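Local structure of Alpha/beta hydrolase (Pseudomonas aeruginosa PAO1, 4R1D) at residues A47-I52 against Y200-W205. The protein probably acts as a calcium-binding lipase of the alpha/beta hydrolase family, a type VI secretion effector that is held in check by its immunity partner Tli4. Sequence-based numbering, arbitrary orientation.
Sequences APLPVI and YQFDVW. With CA (calcium ion), chain C.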
ATOM      1  N   ALA A  47      33.173   8.869   9.314  1.00 43.70           N
ATOM      2  CA  ALA A  47      32.621   9.495   8.122  1.00 38.08           C
ATOM      3  C   ALA A  47      31.416   8.679   7.677  1.00 33.56           C
ATOM      4  O   ALA A  47      31.517   7.851   6.766  1.00 27.74           O
ATOM      5  CB  ALA A  47      33.659   9.554   7.022  1.00 38.45           C
ATOM      6  N   PRO A  48      30.270   8.885   8.345  1.00 29.97           N
ATOM      7  CA  PRO A  48      29.086   8.076   8.049  1.00 23.19           C
ATOM      8  C   PRO A  48      28.537   8.376   6.669  1.00 24.39           C
ATOM      9  O   PRO A  48      28.545   9.529   6.235  1.00 26.09           O
ATOM     10  CB  PRO A  48      28.089   8.502   9.131  1.00 29.43           C
ATOM     11  CG  PRO A  48      28.549   9.856   9.554  1.00 30.69           C
ATOM     12  CD  PRO A  48      30.034   9.834   9.445  1.00 33.75           C
ATOM     13  N   LEU A  49      28.071   7.332   5.985  1.00 19.27           N
ATOM     14  CA  LEU A  49      27.486   7.466   4.659  1.00 17.89           C
ATOM     15  C   LEU A  49      26.237   6.591   4.638  1.00 20.47           C
ATOM     16  O   LEU A  49      26.316   5.397   4.348  1.00 22.18           O
ATOM     17  CB  LEU A  49      28.485   7.005   3.585  1.00 16.86           C
ATOM     18  CG  LEU A  49      28.142   7.310   2.126  1.00 23.72           C
ATOM     19  CD1 LEU A  49      27.666   8.728   2.010  1.00 25.45           C
ATOM     20  CD2 LEU A  49      29.344   7.076   1.195  1.00 17.89           C
ATOM     21  N   PRO A  50      25.075   7.171   4.976  1.00 16.91           N
ATOM     22  CA  PRO A  50      23.887   6.320   5.076  1.00 14.42           C
ATOM     23  C   PRO A  50      23.421   5.778   3.730  1.00 14.81           C
ATOM     24  O   PRO A  50      23.402   6.503   2.746  1.00 16.25           O
ATOM     25  CB  PRO A  50      22.818   7.262   5.664  1.00 16.54           C
ATOM     26  CG  PRO A  50      23.585   8.337   6.335  1.00 15.38           C
ATOM     27  CD  PRO A  50      24.808   8.538   5.447  1.00 15.98           C
ATOM     28  N   VAL A  51      23.057   4.502   3.722  1.00 16.21           N
ATOM     29  CA  VAL A  51      22.419   3.869   2.578  1.00 12.42           C
ATOM     30  C   VAL A  51      20.937   3.737   2.911  1.00 13.27           C
ATOM     31  O   VAL A  51      20.587   3.061   3.866  1.00 14.95           O
ATOM     32  CB  VAL A  51      23.035   2.493   2.306  1.00 16.70           C
ATOM     33  CG1 VAL A  51      22.279   1.766   1.197  1.00 15.83           C
ATOM     34  CG2 VAL A  51      24.521   2.660   1.930  1.00 15.72           C
ATOM     35  N   ILE A  52      20.075   4.379   2.121  1.00 13.48           N
ATOM     36  CA  ILE A  52      18.643   4.374   2.386  1.00 14.60           C
ATOM     37  C   ILE A  52      17.969   3.382   1.449  1.00 16.19           C
ATOM     38  O   ILE A  52      17.971   3.573   0.235  1.00 14.01           O
ATOM     39  CB  ILE A  52      18.012   5.760   2.116  1.00 14.69           C
ATOM     40  CG1 ILE A  52      18.847   6.881   2.746  1.00 15.23           C
ATOM     41  CG2 ILE A  52      16.554   5.793   2.622  1.00 16.76           C
ATOM     42  CD1 ILE A  52      18.987   6.794   4.260  1.00 17.18           C
ATOM     43  N   TYR A 200      34.717   5.188   4.656  1.00 18.79           N
ATOM     44  CA  TYR A 200      33.382   5.577   5.117  1.00 20.77           C
ATOM     45  C   TYR A 200      32.700   4.485   5.929  1.00 24.39           C
ATOM     46  O   TYR A 200      32.969   3.307   5.731  1.00 19.59           O
ATOM     47  CB  TYR A 200      32.494   5.939   3.929  1.00 20.64           C
ATOM     48  CG  TYR A 200      32.985   7.129   3.161  1.00 19.19           C
ATOM     49  CD1 TYR A 200      32.568   8.414   3.487  1.00 23.83           C
ATOM     50  CD2 TYR A 200      33.884   6.972   2.117  1.00 25.65           C
ATOM     51  CE1 TYR A 200      33.025   9.512   2.780  1.00 24.94           C
ATOM     52  CE2 TYR A 200      34.343   8.058   1.409  1.00 26.89           C
ATOM     53  CZ  TYR A 200      33.915   9.323   1.745  1.00 26.72           C
ATOM     54  OH  TYR A 200      34.382  10.397   1.029  1.00 34.27           O
ATOM     55  N   GLN A 201      31.827   4.882   6.854  1.00 23.61           N
ATOM     56  CA  GLN A 201      31.015   3.915   7.587  1.00 20.12           C
ATOM     57  C   GLN A 201      29.603   3.892   7.013  1.00 21.54           C
ATOM     58  O   GLN A 201      28.842   4.857   7.157  1.00 22.24           O
ATOM     59  CB  GLN A 201      30.973   4.242   9.085  1.00 26.37           C
ATOM     60  CG  GLN A 201      32.326   4.148   9.791  1.00 38.40           C
ATOM     61  CD  GLN A 201      33.231   5.338   9.504  1.00 43.51           C
ATOM     62  OE1 GLN A 201      32.769   6.388   9.065  1.00 46.42           O
ATOM     63  NE2 GLN A 201      34.526   5.175   9.750  1.00 48.08           N
ATOM     64  N   PHE A 202      29.256   2.798   6.346  1.00 20.52           N
ATOM     65  CA  PHE A 202      27.945   2.687   5.730  1.00 15.60           C
ATOM     66  C   PHE A 202      27.006   2.052   6.736  1.00 17.93           C
ATOM     67  O   PHE A 202      27.391   1.128   7.439  1.00 19.01           O
ATOM     68  CB  PHE A 202      28.009   1.814   4.481  1.00 15.53           C
ATOM     69  CG  PHE A 202      28.946   2.329   3.425  1.00 16.43           C
ATOM     70  CD1 PHE A 202      28.474   3.121   2.387  1.00 15.50           C
ATOM     71  CD2 PHE A 202      30.301   2.027   3.470  1.00 19.39           C
ATOM     72  CE1 PHE A 202      29.335   3.594   1.409  1.00 18.33           C
ATOM     73  CE2 PHE A 202      31.171   2.503   2.493  1.00 17.66           C
ATOM     74  CZ  PHE A 202      30.685   3.279   1.462  1.00 17.71           C
ATOM     75  N   ASP A 203      25.786   2.563   6.810  1.00 16.17           N
ATOM     76  CA  ASP A 203      24.719   1.959   7.610  1.00 15.88           C
ATOM     77  C   ASP A 203      23.456   1.938   6.751  1.00 13.49           C
ATOM     78  O   ASP A 203      23.125   2.946   6.124  1.00 15.42           O
ATOM     79  CB  ASP A 203      24.410   2.815   8.836  1.00 14.65           C
ATOM     80  CG  ASP A 203      25.467   2.717   9.924  1.00 22.52           C
ATOM     81  OD1 ASP A 203      26.153   1.681  10.030  1.00 21.87           O
ATOM     82  OD2 ASP A 203      25.582   3.685  10.706  1.00 23.43           O
ATOM     83  N   VAL A 204      22.750   0.814   6.737  1.00 13.56           N
ATOM     84  CA  VAL A 204      21.533   0.706   5.924  1.00 16.38           C
ATOM     85  C   VAL A 204      20.297   1.055   6.748  1.00 17.17           C
ATOM     86  O   VAL A 204      20.027   0.411   7.761  1.00 18.11           O
ATOM     87  CB  VAL A 204      21.352  -0.714   5.373  1.00 14.23           C
ATOM     88  CG1 VAL A 204      20.086  -0.796   4.510  1.00 15.10           C
ATOM     89  CG2 VAL A 204      22.599  -1.146   4.556  1.00 15.02           C
ATOM     90  N   TRP A 205      19.548   2.057   6.289  1.00 14.09           N
ATOM     91  CA  TRP A 205      18.310   2.480   6.934  1.00 17.12           C
ATOM     92  C   TRP A 205      17.168   2.155   5.986  1.00 15.72           C
ATOM     93  O   TRP A 205      17.341   2.204   4.775  1.00 16.02           O
ATOM     94  CB  TRP A 205      18.337   3.985   7.205  1.00 16.80           C
ATOM     95  CG  TRP A 205      19.366   4.366   8.218  1.00 14.83           C
ATOM     96  CD1 TRP A 205      20.714   4.449   8.021  1.00 17.65           C
ATOM     97  CD2 TRP A 205      19.134   4.720   9.589  1.00 15.31           C
ATOM     98  NE1 TRP A 205      21.337   4.841   9.186  1.00 16.54           N
ATOM     99  CE2 TRP A 205      20.390   5.002  10.165  1.00 14.55           C
ATOM    100  CE3 TRP A 205      17.986   4.820  10.386  1.00 17.54           C
ATOM    101  CZ2 TRP A 205      20.533   5.390  11.499  1.00 18.57           C
ATOM    102  CZ3 TRP A 205      18.127   5.202  11.713  1.00 19.99           C
ATOM    103  CH2 TRP A 205      19.395   5.474  12.259  1.00 17.46           C
TER
HETATM  104 CA    CA C 601      27.353  -0.354   9.315  1.00 22.22          CA
HETATM  105  O   HOH W   1      26.792  -0.989  11.746  1.00 29.64           O
HETATM  106  O   HOH W   2      29.293   0.919  10.569  1.00 28.46           O
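Between L49 and D203 the parallel ladder lacks a rung: D203 N lies 3.8 Å from L49 O, and this buried amide has no hydrogen-bond partner. The CA-H...O contact from F202 CA to L49 O persists there, as beside the other rungs. Regular bonds flank the gap. Q201 N donates to A47 O and L49 N to Q201 O before it; beyond it, V51 N reaches D203 O at 2.9 Å and W205 N donates to V51 O.

The gap coincides with a calcium ion bound to strand 201-205. F202 O, on the edge away from 47-52, binds it at 2.4 Å, and D203 OD1 at 2.5 Å; E152, D156 and two waters also serve as ligands. E152 additionally accepts a bond from V204 N, linking the end of helix 141-155 to the strand. The other carboxylate oxygen, D203 OD2, is held by the hydroxyl of Y234, which also meets W205 NE1.

On the face carrying L49, V51, F202 and V204, L49 CG stands anti to its backbone N (chi1 -169°), which sets it 4.0 Å from F202 CE1. L49 and F202 lie side by side, and L49 CD2 comes within 3.5 Å of F202 CE1; L49 CD2 also sits over one face of the Y200 ring, 4.1 Å from Y200 CG. V51 CG2 approaches the F202 ring edge at CD1, and helix 542-556 packs on L49, Y200 and F202. Across the sheet, P50 CB touches W205 CD1 at 4.2 Å, beneath helix 215-238.

Such helix-covered pairing is characteristic of the alpha/beta hydrolase fold: strand 48-54 lies between 201-206 and 250-255 in the central parallel sheet, in which 201-206, one of the two outermost strands within the chain, supplies two of the calcium ligands.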